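Local structure of Thiol:disulfide interchange protein DsbA (Neisseria meningitidis MC58, 3HZ8) at residues 104-109 against 113-118; 92-97 against 120-125. The protein probably acts as a periplasmic thiol-disulfide oxidoreductase of the DsbA subfamily, introducing disulfide bonds into other proteins through a redox-active cysteine pair. The protein carries 1 engineered substitution. All blocks are in the same frame, centred on the assembly; numbering follows the deposited sequence.

Contact 1 of 2, residues 104-109 against 113-118; sequences IKLQNP and KKWLGE
Trp115 swings its CG anti to the backbone N (chi1 -174°), which brings the indole against Leu106 and Ile104 of the loop, while Leu106 holds its CG beside its own N; from there CD1 runs on from the chain and the second methyl, CD2, is left over the indole face. That methyl lies 3.7 Å from Trp115 CG and makes a CH-pi contact with the five-membered ring: Leu106 CD2 is 4.0 Å from its centroid, 29° off the normal and displaced toward the rim. Ile104 reaches the pyrrole side with its CD1 methyl, which stands 3.8 Å from Trp115 NE1; the two side chains run at about a right angle. Two branched residues thus pack on the indole from the loop.

At the other end the link is polar. Lys113 N donates to Pro109 O over 3.0 Å with an N-H...O angle of 160°, an i to i+4 bond of the first helical turn. The methylenes of Lys113 pass beside the same oxygen, CG coming within 3.2 Å of Pro109 O. Asn108 is the N-cap, its OD1 taking the N-H of Glu110.

The loop joins helix 88-101 to helix 109-118, and Trp115 also packs on Ile95 and Ala98 of the former, while Lys113 and Leu116 lean on helix 124-132 and Leu116 touches Leu76 of helix 71-83.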
# COMPACT_ATOMS: atom_id res chain seq x y z
N ILE A 104 -5.62 18.43 7.08
CA ILE A 104 -6.95 18.45 6.46
C ILE A 104 -7.72 17.17 6.80
O ILE A 104 -7.16 16.07 6.78
CB ILE A 104 -6.87 18.61 4.93
CG1 ILE A 104 -6.12 19.88 4.56
CG2 ILE A 104 -8.28 18.66 4.32
CD1 ILE A 104 -5.90 20.01 3.10
N LYS A 105 -9.01 17.32 7.09
CA LYS A 105 -9.84 16.18 7.45
C LYS A 105 -10.42 15.46 6.23
O LYS A 105 -11.63 15.46 6.00
CB LYS A 105 -10.92 16.58 8.45
CG LYS A 105 -10.33 17.02 9.77
CD LYS A 105 -11.37 17.66 10.67
CE LYS A 105 -10.73 18.21 11.93
NZ LYS A 105 -10.17 17.12 12.77
N LEU A 106 -9.53 14.82 5.49
CA LEU A 106 -9.94 14.07 4.31
C LEU A 106 -10.80 12.83 4.64
O LEU A 106 -11.38 12.23 3.74
CB LEU A 106 -8.73 13.70 3.44
CG LEU A 106 -7.89 14.84 2.85
CD1 LEU A 106 -6.75 14.25 2.02
CD2 LEU A 106 -8.74 15.80 2.01
N GLN A 107 -10.88 12.46 5.92
CA GLN A 107 -11.76 11.35 6.31
C GLN A 107 -13.24 11.75 6.31
O GLN A 107 -14.14 10.89 6.45
CB GLN A 107 -11.38 10.77 7.68
CG GLN A 107 -11.58 11.73 8.86
CD GLN A 107 -10.39 12.63 9.14
OE1 GLN A 107 -9.59 12.93 8.26
NE2 GLN A 107 -10.26 13.07 10.38
N ASN A 108 -13.49 13.05 6.15
CA ASN A 108 -14.86 13.58 6.06
C ASN A 108 -15.23 13.77 4.59
O ASN A 108 -14.65 14.63 3.94
CB ASN A 108 -14.96 14.93 6.80
CG ASN A 108 -16.31 15.65 6.60
OD1 ASN A 108 -17.11 15.34 5.71
ND2 ASN A 108 -16.55 16.65 7.45
N PRO A 109 -16.18 12.97 4.08
CA PRO A 109 -16.51 13.02 2.65
C PRO A 109 -16.80 14.43 2.09
O PRO A 109 -16.46 14.69 0.94
CB PRO A 109 -17.75 12.14 2.54
CG PRO A 109 -17.57 11.15 3.63
CD PRO A 109 -17.00 11.95 4.77
N LYS A 113 -14.34 15.53 -0.94
CA LYS A 113 -14.85 15.74 -2.30
C LYS A 113 -14.48 17.12 -2.85
O LYS A 113 -14.09 17.24 -4.02
CB LYS A 113 -16.36 15.48 -2.38
CG LYS A 113 -16.71 14.00 -2.16
CD LYS A 113 -18.21 13.72 -2.29
CE LYS A 113 -18.98 14.31 -1.11
NZ LYS A 113 -20.28 13.60 -0.83
N LYS A 114 -14.58 18.15 -2.02
CA LYS A 114 -14.16 19.50 -2.41
C LYS A 114 -12.67 19.53 -2.72
O LYS A 114 -12.25 20.07 -3.74
CB LYS A 114 -14.52 20.53 -1.32
CG LYS A 114 -13.99 21.94 -1.56
CD LYS A 114 -14.07 22.80 -0.29
CE LYS A 114 -13.55 24.21 -0.51
NZ LYS A 114 -12.07 24.26 -0.68
N TRP A 115 -11.87 18.93 -1.83
CA TRP A 115 -10.42 18.86 -2.00
C TRP A 115 -10.04 18.15 -3.31
O TRP A 115 -9.21 18.64 -4.09
CB TRP A 115 -9.78 18.17 -0.78
CG TRP A 115 -8.28 18.17 -0.80
CD1 TRP A 115 -7.45 19.17 -0.36
CD2 TRP A 115 -7.43 17.12 -1.27
NE1 TRP A 115 -6.14 18.80 -0.54
CE2 TRP A 115 -6.09 17.55 -1.10
CE3 TRP A 115 -7.66 15.85 -1.82
CZ2 TRP A 115 -5.00 16.76 -1.45
CZ3 TRP A 115 -6.56 15.07 -2.19
CH2 TRP A 115 -5.26 15.53 -2.00
N LEU A 116 -10.67 17.00 -3.56
CA LEU A 116 -10.37 16.24 -4.78
C LEU A 116 -10.68 17.07 -6.03
O LEU A 116 -9.89 17.09 -6.97
CB LEU A 116 -11.13 14.92 -4.82
CG LEU A 116 -10.58 13.78 -3.97
CD1 LEU A 116 -11.53 12.59 -4.07
CD2 LEU A 116 -9.17 13.40 -4.43
N GLY A 117 -11.83 17.74 -6.03
CA GLY A 117 -12.21 18.55 -7.18
C GLY A 117 -11.21 19.63 -7.54
O GLY A 117 -11.13 20.03 -8.70
N GLU A 118 -10.44 20.09 -6.55
CA GLU A 118 -9.45 21.14 -6.71
C GLU A 118 -8.04 20.67 -7.09
O GLU A 118 -7.21 21.50 -7.43
CB GLU A 118 -9.35 21.97 -5.42
CG GLU A 118 -10.62 22.74 -5.11
CD GLU A 118 -10.75 23.13 -3.64
OE1 GLU A 118 -9.84 22.81 -2.83
OE2 GLU A 118 -11.77 23.74 -3.31

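Contact 2 of 2, residues 92-97 against 120-125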
# COMPACT_ATOMS: atom_id res chain seq x y z
N ASN A 92 -0.46 10.21 -3.98
CA ASN A 92 -0.10 9.84 -2.62
C ASN A 92 0.71 10.91 -1.92
O ASN A 92 0.46 11.22 -0.75
CB ASN A 92 0.66 8.53 -2.63
CG ASN A 92 -0.24 7.35 -2.85
OD1 ASN A 92 -1.47 7.45 -2.79
ND2 ASN A 92 0.37 6.20 -3.09
N SER A 93 1.66 11.48 -2.66
CA SER A 93 2.43 12.62 -2.20
C SER A 93 1.52 13.75 -1.72
O SER A 93 1.68 14.23 -0.61
CB SER A 93 3.36 13.13 -3.30
OG SER A 93 4.15 14.20 -2.81
N HIS A 94 0.57 14.13 -2.58
CA HIS A 94 -0.42 15.18 -2.28
C HIS A 94 -1.27 14.84 -1.05
O HIS A 94 -1.50 15.67 -0.18
CB HIS A 94 -1.31 15.46 -3.50
CG HIS A 94 -0.78 16.52 -4.41
ND1 HIS A 94 -1.58 17.48 -4.99
CD2 HIS A 94 0.49 16.79 -4.82
CE1 HIS A 94 -0.83 18.29 -5.73
NE2 HIS A 94 0.43 17.89 -5.64
N ILE A 95 -1.71 13.59 -0.96
CA ILE A 95 -2.61 13.19 0.13
C ILE A 95 -1.89 13.09 1.48
O ILE A 95 -2.41 13.55 2.49
CB ILE A 95 -3.33 11.87 -0.20
CG1 ILE A 95 -4.23 12.07 -1.42
CG2 ILE A 95 -4.18 11.39 0.98
CD1 ILE A 95 -4.58 10.80 -2.15
N PHE A 96 -0.71 12.49 1.49
CA PHE A 96 0.08 12.47 2.71
C PHE A 96 0.37 13.88 3.21
O PHE A 96 0.28 14.12 4.40
CB PHE A 96 1.40 11.71 2.54
CG PHE A 96 1.27 10.21 2.69
CD1 PHE A 96 0.80 9.64 3.87
CD2 PHE A 96 1.65 9.39 1.65
CE1 PHE A 96 0.72 8.26 3.98
CE2 PHE A 96 1.55 8.01 1.76
CZ PHE A 96 1.08 7.45 2.93
N ASP A 97 0.72 14.79 2.30
CA ASP A 97 0.98 16.18 2.70
C ASP A 97 -0.28 16.80 3.33
O ASP A 97 -0.23 17.31 4.44
CB ASP A 97 1.49 17.05 1.54
CG ASP A 97 1.89 18.43 2.02
OD1 ASP A 97 1.08 19.38 1.87
OD2 ASP A 97 2.98 18.57 2.60
N THR A 120 -5.07 19.20 -9.40
CA THR A 120 -4.69 19.00 -10.82
C THR A 120 -3.24 18.53 -11.03
O THR A 120 -2.87 18.18 -12.16
CB THR A 120 -4.91 20.26 -11.68
OG1 THR A 120 -4.19 21.35 -11.11
CG2 THR A 120 -6.40 20.60 -11.80
N ALA A 121 -2.42 18.55 -9.97
CA ALA A 121 -1.07 17.95 -10.03
C ALA A 121 -1.18 16.47 -10.34
O ALA A 121 -0.29 15.88 -10.95
CB ALA A 121 -0.32 18.16 -8.75
N PHE A 122 -2.28 15.89 -9.85
CA PHE A 122 -2.84 14.66 -10.37
C PHE A 122 -4.29 14.97 -10.75
O PHE A 122 -4.81 16.03 -10.38
CB PHE A 122 -2.74 13.53 -9.33
CG PHE A 122 -3.60 13.74 -8.10
CD1 PHE A 122 -3.16 14.53 -7.05
CD2 PHE A 122 -4.83 13.11 -7.99
CE1 PHE A 122 -3.94 14.72 -5.90
CE2 PHE A 122 -5.62 13.28 -6.85
CZ PHE A 122 -5.18 14.09 -5.81
N ASP A 123 -4.93 14.06 -11.48
CA ASP A 123 -6.29 14.27 -11.99
C ASP A 123 -7.32 14.13 -10.87
O ASP A 123 -7.99 13.10 -10.74
CB ASP A 123 -6.58 13.29 -13.14
CG ASP A 123 -7.76 13.72 -14.02
OD1 ASP A 123 -8.72 14.38 -13.54
OD2 ASP A 123 -7.75 13.36 -15.22
N GLY A 124 -7.45 15.19 -10.07
CA GLY A 124 -8.42 15.21 -8.96
C GLY A 124 -9.86 14.90 -9.34
O GLY A 124 -10.57 14.19 -8.62
N LYS A 125 -10.31 15.42 -10.49
CA LYS A 125 -11.68 15.14 -10.94
C LYS A 125 -11.91 13.66 -11.27
O LYS A 125 -12.98 13.13 -10.98
CB LYS A 125 -12.08 16.03 -12.13
CG LYS A 125 -12.08 17.53 -11.79
CD LYS A 125 -12.57 18.40 -12.95
CE LYS A 125 -11.66 18.35 -14.18
NZ LYS A 125 -10.37 19.06 -13.96
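His94 and Phe122 make the close-packed half of this contact. The CB of His94 sits 3.6 Å from Phe122 CE1, and His94 ND1 is 3.7 Å from the same carbon, so a single corner of the phenyl ring, CE1 with CD1 next to it, meets both the root of the histidine and its imidazole. The ring planes are nearly perpendicular, at 85°, with centroids 5.6 Å apart. His94 CG lies in the plane of the phenyl ring, at its edge, and the histidine and phenylalanine side chains run antiparallel alongside one another. Phe122 gets there by placing CG between its backbone N and carbonyl carbon (chi1 67°), a rotamer that turns the ring inward from the loop, where it is buried and also touches Trp115 of helix 109-118.

Both segments belong to the helical part of the DsbA fold, the set of helices that this subfamily adds to its thioredoxin domain. Here a turn of helix 88-101 meets the loop leading into helix 124-132, which starts just after the N-cap Asp123; the OD1 of that aspartate accepts from Lys126 N.

The outer side is looser. Ala121 is exposed, and its methyl points toward the far end of the imidazole, where CE1 and NE2 are; the modelled separation there is too short to be trusted. His94 is only partly exposed, and its ND1 has a weak hydrogen bond with NE2 of Gln119, the residue before Thr120. The next residue along the helix from His94, Ile95, is buried and packs on Leu76 and Val80 of helix 71-83.

In the fold
Contact 1 and contact 2 have centres about 11 Å apart and touch directly, chiefly through Trp115: CH2 of that indole lies 3.7 Å from Ile95 CG1, and its CZ2 is 3.9 Å from His94 O. Leu106 CD1 adds a contact of 4.0 Å with Ile95 CG2, and the link to helix 124-132 is made by Leu116, whose CB reaches Gly124 O at 3.9 Å. The redox-active disulfide Cys36-Cys39 borders helix 88-101 too: Phe96 touches Cys39 and meets Tyr34 edge-to-face, while Ile95 also packs on Tyr34. Segment 92-97 therefore touches both Trp115 of contact 1 and the surroundings of the disulfide.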